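Local coordinates for protein endonuclease and methylase LlaGI (Lactococcus lactis, PDB 5FFJ) that probably recognises and methylates DNA as a nuclease-deleted form of a Type ISP restriction-modification enzyme joining a helicase-like ATPase to an adenine methyltransferase; the intact enzyme probably cleaves DNA, at residues D733-F746 / Q843-P856. Residues are numbered along the deposited sequence; the frame is centred on the assembly and turned at random.
With nucleotides of chain B.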
loop_
_atom_site.group_PDB
_atom_site.type_symbol
_atom_site.label_atom_id
_atom_site.label_comp_id
_atom_site.label_asym_id
_atom_site.label_seq_id
_atom_site.Cartn_x
_atom_site.Cartn_y
_atom_site.Cartn_z
ATOM N N ASP A 733 -1.314 23.981 -33.810
ATOM C CA ASP A 733 -0.624 22.765 -34.221
ATOM C C ASP A 733 0.235 22.202 -33.086
ATOM O O ASP A 733 1.209 21.485 -33.325
ATOM C CB ASP A 733 0.231 23.048 -35.460
ATOM C CG ASP A 733 -0.601 23.153 -36.730
ATOM O OD1 ASP A 733 -1.830 23.360 -36.629
ATOM O OD2 ASP A 733 -0.023 23.030 -37.832
ATOM N N VAL A 734 -0.138 22.529 -31.850
ATOM C CA VAL A 734 0.518 21.967 -30.671
ATOM C C VAL A 734 -0.490 21.169 -29.850
ATOM O O VAL A 734 -1.535 21.687 -29.452
ATOM C CB VAL A 734 1.161 23.062 -29.787
ATOM C CG1 VAL A 734 1.760 22.450 -28.518
ATOM C CG2 VAL A 734 2.231 23.816 -30.574
ATOM N N HIS A 735 -0.161 19.903 -29.610
ATOM C CA HIS A 735 -1.037 19.000 -28.876
ATOM C C HIS A 735 -0.344 18.446 -27.633
ATOM O O HIS A 735 0.840 18.098 -27.665
ATOM C CB HIS A 735 -1.503 17.862 -29.789
ATOM C CG HIS A 735 -2.615 18.250 -30.711
ATOM N ND1 HIS A 735 -3.870 17.672 -30.643
ATOM C CD2 HIS A 735 -2.676 19.145 -31.723
ATOM C CE1 HIS A 735 -4.645 18.196 -31.570
ATOM N NE2 HIS A 735 -3.947 19.096 -32.241
ATOM N N ILE A 736 -1.110 18.359 -26.548
ATOM C CA ILE A 736 -0.594 18.001 -25.234
ATOM C C ILE A 736 -1.277 16.745 -24.711
ATOM O O ILE A 736 -2.499 16.717 -24.549
ATOM C CB ILE A 736 -0.793 19.159 -24.229
ATOM C CG1 ILE A 736 0.126 20.324 -24.610
ATOM C CG2 ILE A 736 -0.537 18.686 -22.792
ATOM C CD1 ILE A 736 0.123 21.491 -23.647
ATOM N N LEU A 737 -0.478 15.716 -24.436
ATOM C CA LEU A 737 -0.988 14.468 -23.882
ATOM C C LEU A 737 -0.509 14.283 -22.447
ATOM O O LEU A 737 0.654 14.537 -22.125
ATOM C CB LEU A 737 -0.555 13.268 -24.735
ATOM C CG LEU A 737 -1.105 11.902 -24.296
ATOM C CD1 LEU A 737 -2.625 11.915 -24.261
ATOM C CD2 LEU A 737 -0.614 10.781 -25.205
ATOM N N ASP A 738 -1.432 13.862 -21.588
ATOM C CA ASP A 738 -1.123 13.477 -20.220
ATOM C C ASP A 738 -1.446 11.981 -20.065
ATOM O O ASP A 738 -2.552 11.626 -19.652
ATOM C CB ASP A 738 -1.915 14.353 -19.229
ATOM C CG ASP A 738 -1.644 14.004 -17.773
ATOM O OD1 ASP A 738 -0.737 13.190 -17.505
ATOM O OD2 ASP A 738 -2.333 14.565 -16.893
ATOM N N PRO A 739 -0.482 11.099 -20.411
ATOM C CA PRO A 739 -0.742 9.654 -20.518
ATOM C C PRO A 739 -1.190 8.984 -19.224
ATOM O O PRO A 739 -1.749 7.890 -19.280
ATOM C CB PRO A 739 0.609 9.076 -20.956
ATOM C CG PRO A 739 1.382 10.219 -21.478
ATOM C CD PRO A 739 0.932 11.406 -20.692
ATOM N N PHE A 740 -0.921 9.611 -18.084
ATOM C CA PHE A 740 -1.316 9.060 -16.791
ATOM C C PHE A 740 -1.951 10.164 -15.952
ATOM O O PHE A 740 -1.386 10.631 -14.960
ATOM C CB PHE A 740 -0.103 8.438 -16.101
ATOM C CG PHE A 740 0.864 7.803 -17.065
ATOM C CD1 PHE A 740 1.944 8.521 -17.554
ATOM C CD2 PHE A 740 0.671 6.505 -17.512
ATOM C CE1 PHE A 740 2.829 7.950 -18.444
ATOM C CE2 PHE A 740 1.551 5.930 -18.410
ATOM C CZ PHE A 740 2.631 6.654 -18.876
ATOM N N THR A 741 -3.141 10.567 -16.383
ATOM C CA THR A 741 -3.805 11.756 -15.877
ATOM C C THR A 741 -4.039 11.725 -14.365
ATOM O O THR A 741 -4.001 12.766 -13.708
ATOM C CB THR A 741 -5.156 11.965 -16.608
ATOM O OG1 THR A 741 -5.618 13.302 -16.399
ATOM C CG2 THR A 741 -6.217 10.970 -16.148
ATOM N N GLY A 742 -4.259 10.536 -13.814
ATOM C CA GLY A 742 -4.649 10.412 -12.421
ATOM C C GLY A 742 -5.922 11.189 -12.152
ATOM O O GLY A 742 -7.011 10.755 -12.526
ATOM N N THR A 743 -5.781 12.346 -11.509
ATOM C CA THR A 743 -6.912 13.228 -11.237
ATOM C C THR A 743 -6.927 14.430 -12.187
ATOM O O THR A 743 -7.719 15.357 -12.012
ATOM C CB THR A 743 -6.887 13.734 -9.778
ATOM O OG1 THR A 743 -5.686 14.479 -9.544
ATOM C CG2 THR A 743 -6.955 12.561 -8.809
ATOM N N GLY A 744 -6.048 14.413 -13.185
ATOM C CA GLY A 744 -6.001 15.467 -14.183
ATOM C C GLY A 744 -5.325 16.722 -13.658
ATOM O O GLY A 744 -5.494 17.810 -14.214
ATOM N N THR A 745 -4.565 16.567 -12.574
ATOM C CA THR A 745 -3.794 17.668 -11.985
ATOM C C THR A 745 -2.933 18.382 -13.024
ATOM O O THR A 745 -2.788 19.603 -12.986
ATOM C CB THR A 745 -2.864 17.175 -10.833
ATOM O OG1 THR A 745 -3.658 16.666 -9.755
ATOM C CG2 THR A 745 -1.968 18.306 -10.303
ATOM N N PHE A 746 -2.364 17.616 -13.949
ATOM C CA PHE A 746 -1.476 18.169 -14.968
ATOM C C PHE A 746 -2.244 18.855 -16.099
ATOM O O PHE A 746 -1.639 19.414 -17.013
ATOM C CB PHE A 746 -0.581 17.067 -15.534
ATOM C CG PHE A 746 0.565 16.701 -14.641
ATOM C CD1 PHE A 746 1.777 17.365 -14.752
ATOM C CD2 PHE A 746 0.439 15.695 -13.695
ATOM C CE1 PHE A 746 2.842 17.036 -13.937
ATOM C CE2 PHE A 746 1.502 15.359 -12.875
ATOM C CZ PHE A 746 2.706 16.034 -12.995
ATOM N N GLN A 843 -7.336 10.525 -31.446
ATOM C CA GLN A 843 -6.147 11.100 -30.832
ATOM C C GLN A 843 -4.884 10.516 -31.458
ATOM O O GLN A 843 -3.876 11.204 -31.590
ATOM C CB GLN A 843 -6.162 10.857 -29.319
ATOM C CG GLN A 843 -4.822 11.047 -28.617
ATOM C CD GLN A 843 -4.824 10.499 -27.200
ATOM O OE1 GLN A 843 -5.653 10.875 -26.369
ATOM N NE2 GLN A 843 -3.895 9.594 -26.922
ATOM N N GLN A 844 -4.940 9.246 -31.846
ATOM C CA GLN A 844 -3.741 8.538 -32.285
ATOM C C GLN A 844 -3.118 9.112 -33.563
ATOM O O GLN A 844 -1.940 8.877 -33.827
ATOM C CB GLN A 844 -4.055 7.053 -32.483
ATOM C CG GLN A 844 -4.081 6.255 -31.183
ATOM C CD GLN A 844 -4.383 4.773 -31.376
ATOM O OE1 GLN A 844 -4.499 4.028 -30.403
ATOM N NE2 GLN A 844 -4.510 4.341 -32.629
ATOM N N GLU A 845 -3.889 9.864 -34.350
ATOM C CA GLU A 845 -3.350 10.480 -35.567
ATOM C C GLU A 845 -2.695 11.825 -35.261
ATOM O O GLU A 845 -1.925 12.344 -36.069
ATOM C CB GLU A 845 -4.439 10.673 -36.631
ATOM C CG GLU A 845 -5.113 9.385 -37.100
ATOM C CD GLU A 845 -6.183 8.894 -36.150
ATOM O OE1 GLU A 845 -6.549 9.649 -35.228
ATOM O OE2 GLU A 845 -6.662 7.756 -36.336
ATOM N N VAL A 846 -3.001 12.385 -34.096
ATOM C CA VAL A 846 -2.455 13.681 -33.705
ATOM C C VAL A 846 -0.933 13.631 -33.600
ATOM O O VAL A 846 -0.384 12.700 -33.010
ATOM C CB VAL A 846 -3.042 14.146 -32.355
ATOM C CG1 VAL A 846 -2.224 15.284 -31.753
ATOM C CG2 VAL A 846 -4.490 14.566 -32.530
ATOM N N PRO A 847 -0.245 14.631 -34.177
ATOM C CA PRO A 847 1.189 14.762 -33.910
ATOM C C PRO A 847 1.424 15.452 -32.568
ATOM O O PRO A 847 1.581 16.672 -32.513
ATOM C CB PRO A 847 1.685 15.611 -35.081
ATOM C CG PRO A 847 0.517 16.461 -35.432
ATOM C CD PRO A 847 -0.709 15.622 -35.166
ATOM N N ILE A 848 1.430 14.665 -31.496
ATOM C CA ILE A 848 1.595 15.192 -30.144
ATOM C C ILE A 848 2.946 15.866 -29.949
ATOM O O ILE A 848 3.993 15.227 -30.045
ATOM C CB ILE A 848 1.440 14.078 -29.096
ATOM C CG1 ILE A 848 -0.013 13.601 -29.057
ATOM C CG2 ILE A 848 1.866 14.577 -27.715
ATOM C CD1 ILE A 848 -0.211 12.297 -28.323
ATOM N N THR A 849 2.904 17.155 -29.627
ATOM C CA THR A 849 4.104 17.977 -29.545
ATOM C C THR A 849 4.656 18.011 -28.124
ATOM O O THR A 849 5.829 18.323 -27.911
ATOM C CB THR A 849 3.817 19.420 -30.013
ATOM O OG1 THR A 849 2.984 19.393 -31.179
ATOM C CG2 THR A 849 5.107 20.161 -30.332
ATOM N N ALA A 850 3.807 17.688 -27.153
ATOM C CA ALA A 850 4.210 17.707 -25.753
ATOM C C ALA A 850 3.540 16.592 -24.953
ATOM O O ALA A 850 2.318 16.440 -24.984
ATOM C CB ALA A 850 3.890 19.053 -25.137
ATOM N N ILE A 851 4.353 15.814 -24.243
ATOM C CA ILE A 851 3.847 14.799 -23.324
ATOM C C ILE A 851 4.227 15.214 -21.904
ATOM O O ILE A 851 5.376 15.564 -21.634
ATOM C CB ILE A 851 4.394 13.397 -23.658
ATOM C CG1 ILE A 851 4.065 13.057 -25.117
ATOM C CG2 ILE A 851 3.799 12.353 -22.713
ATOM C CD1 ILE A 851 4.473 11.665 -25.558
ATOM N N ILE A 852 3.245 15.173 -21.009
ATOM C CA ILE A 852 3.362 15.783 -19.691
ATOM C C ILE A 852 2.732 14.894 -18.623
ATOM O O ILE A 852 1.754 14.203 -18.894
ATOM C CB ILE A 852 2.691 17.187 -19.693
ATOM C CG1 ILE A 852 3.741 18.271 -19.951
ATOM C CG2 ILE A 852 1.934 17.464 -18.385
ATOM C CD1 ILE A 852 3.157 19.653 -20.204
ATOM N N GLY A 853 3.293 14.907 -17.416
ATOM C CA GLY A 853 2.653 14.251 -16.290
ATOM C C GLY A 853 3.564 13.575 -15.283
ATOM O O GLY A 853 4.768 13.832 -15.220
ATOM N N ASN A 854 2.949 12.713 -14.479
ATOM C CA ASN A 854 3.642 11.931 -13.468
ATOM C C ASN A 854 3.475 10.447 -13.780
ATOM O O ASN A 854 2.517 9.821 -13.319
ATOM C CB ASN A 854 3.095 12.255 -12.073
ATOM C CG ASN A 854 3.903 11.614 -10.961
ATOM O OD1 ASN A 854 4.694 10.698 -11.190
ATOM N ND2 ASN A 854 3.703 12.095 -9.741
ATOM N N PRO A 855 4.396 9.879 -14.574
ATOM C CA PRO A 855 4.254 8.469 -14.948
ATOM C C PRO A 855 4.379 7.540 -13.746
ATOM O O PRO A 855 4.987 7.920 -12.749
ATOM C CB PRO A 855 5.398 8.248 -15.941
ATOM C CG PRO A 855 6.399 9.295 -15.606
ATOM C CD PRO A 855 5.612 10.480 -15.151
ATOM N N PRO A 856 3.802 6.334 -13.834
ATOM C CA PRO A 856 3.831 5.387 -12.714
ATOM C C PRO A 856 5.234 4.859 -12.413
ATOM O O PRO A 856 6.040 4.720 -13.334
ATOM C CB PRO A 856 2.912 4.256 -13.189
ATOM C CG PRO A 856 2.948 4.333 -14.674
ATOM C CD PRO A 856 3.094 5.787 -15.004
ATOM P P DA B 11 9.027 0.471 -6.457
ATOM O OP1 DA B 11 7.868 -0.383 -6.112
ATOM O OP2 DA B 11 9.328 0.766 -7.878
ATOM O "O5'" DA B 11 8.872 1.855 -5.667
ATOM C "C5'" DA B 11 8.081 2.904 -6.207
ATOM C "C4'" DA B 11 7.586 3.823 -5.107
ATOM O "O4'" DA B 11 7.034 5.036 -5.690
ATOM C "C3'" DA B 11 6.459 3.252 -4.259
ATOM O "O3'" DA B 11 6.436 3.851 -2.957
ATOM C "C2'" DA B 11 5.244 3.640 -5.087
ATOM C "C1'" DA B 11 5.624 5.056 -5.508
ATOM N N9 DA B 11 5.009 5.532 -6.746
ATOM C C8 DA B 11 4.482 4.785 -7.763
ATOM N N7 DA B 11 4.018 5.504 -8.759
ATOM C C5 DA B 11 4.268 6.809 -8.372
ATOM C C6 DA B 11 4.014 8.050 -8.989
ATOM N N6 DA B 11 3.426 8.170 -10.182
ATOM N N1 DA B 11 4.390 9.165 -8.331
ATOM C C2 DA B 11 4.978 9.041 -7.137
ATOM N N3 DA B 11 5.267 7.933 -6.460
ATOM C C4 DA B 11 4.881 6.843 -7.138
#
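Pro-856 places its CD over the centre of the Phe-740 ring, 3.6 Å from the centroid, in a CH-pi contact, while Pro-739 CB lies against the opposite face nearer the rim; Pro-855 approaches the same ring obliquely, its CB 3.6 Å from Phe-740 CE1. The Phe-746 ring has Gly-853 CA centred over one face, 3.4 Å from the centroid, with Ile-852 CG2 coming in obliquely beside CD1. CG of Phe-746 lies anti to the carbonyl carbon (chi1 -78°), turning the ring from the first turn of helix 745-760 onto the Gly-853 backbone; replacing this phenylalanine by an alanine would probably open a gap there and leave Gly-853 CA without its aromatic cover. Val-846 CG1 sits over a face of the His-735 ring, whose ND1 is hydrogen-bonded to His-777.

Between these ends the strands run parallel. Leu-737 N donates to Ala-850 O (2.9 Å), and Leu-737 O accepts from Ile-852 N (2.9 Å); His-735 O is gripped by both Thr-849 N and Ala-850 N. Leu-737 CD2 packs against Ile-848 CD1 (3.5 Å) on one face of the sheet, Ile-736 against Ala-850 on the other.

The Asn-Pro-Pro motif IV sets Pro-855 O 3.0 Å from N6 of DA11 of chain B, consistent with holding the target base. Parallel strands ending in this and in Asp-Pro-Phe-Thr-Gly motif I, which in relatives binds S-adenosylmethionine, characterise the Rossmann-like domain of N6-adenine methyltransferases.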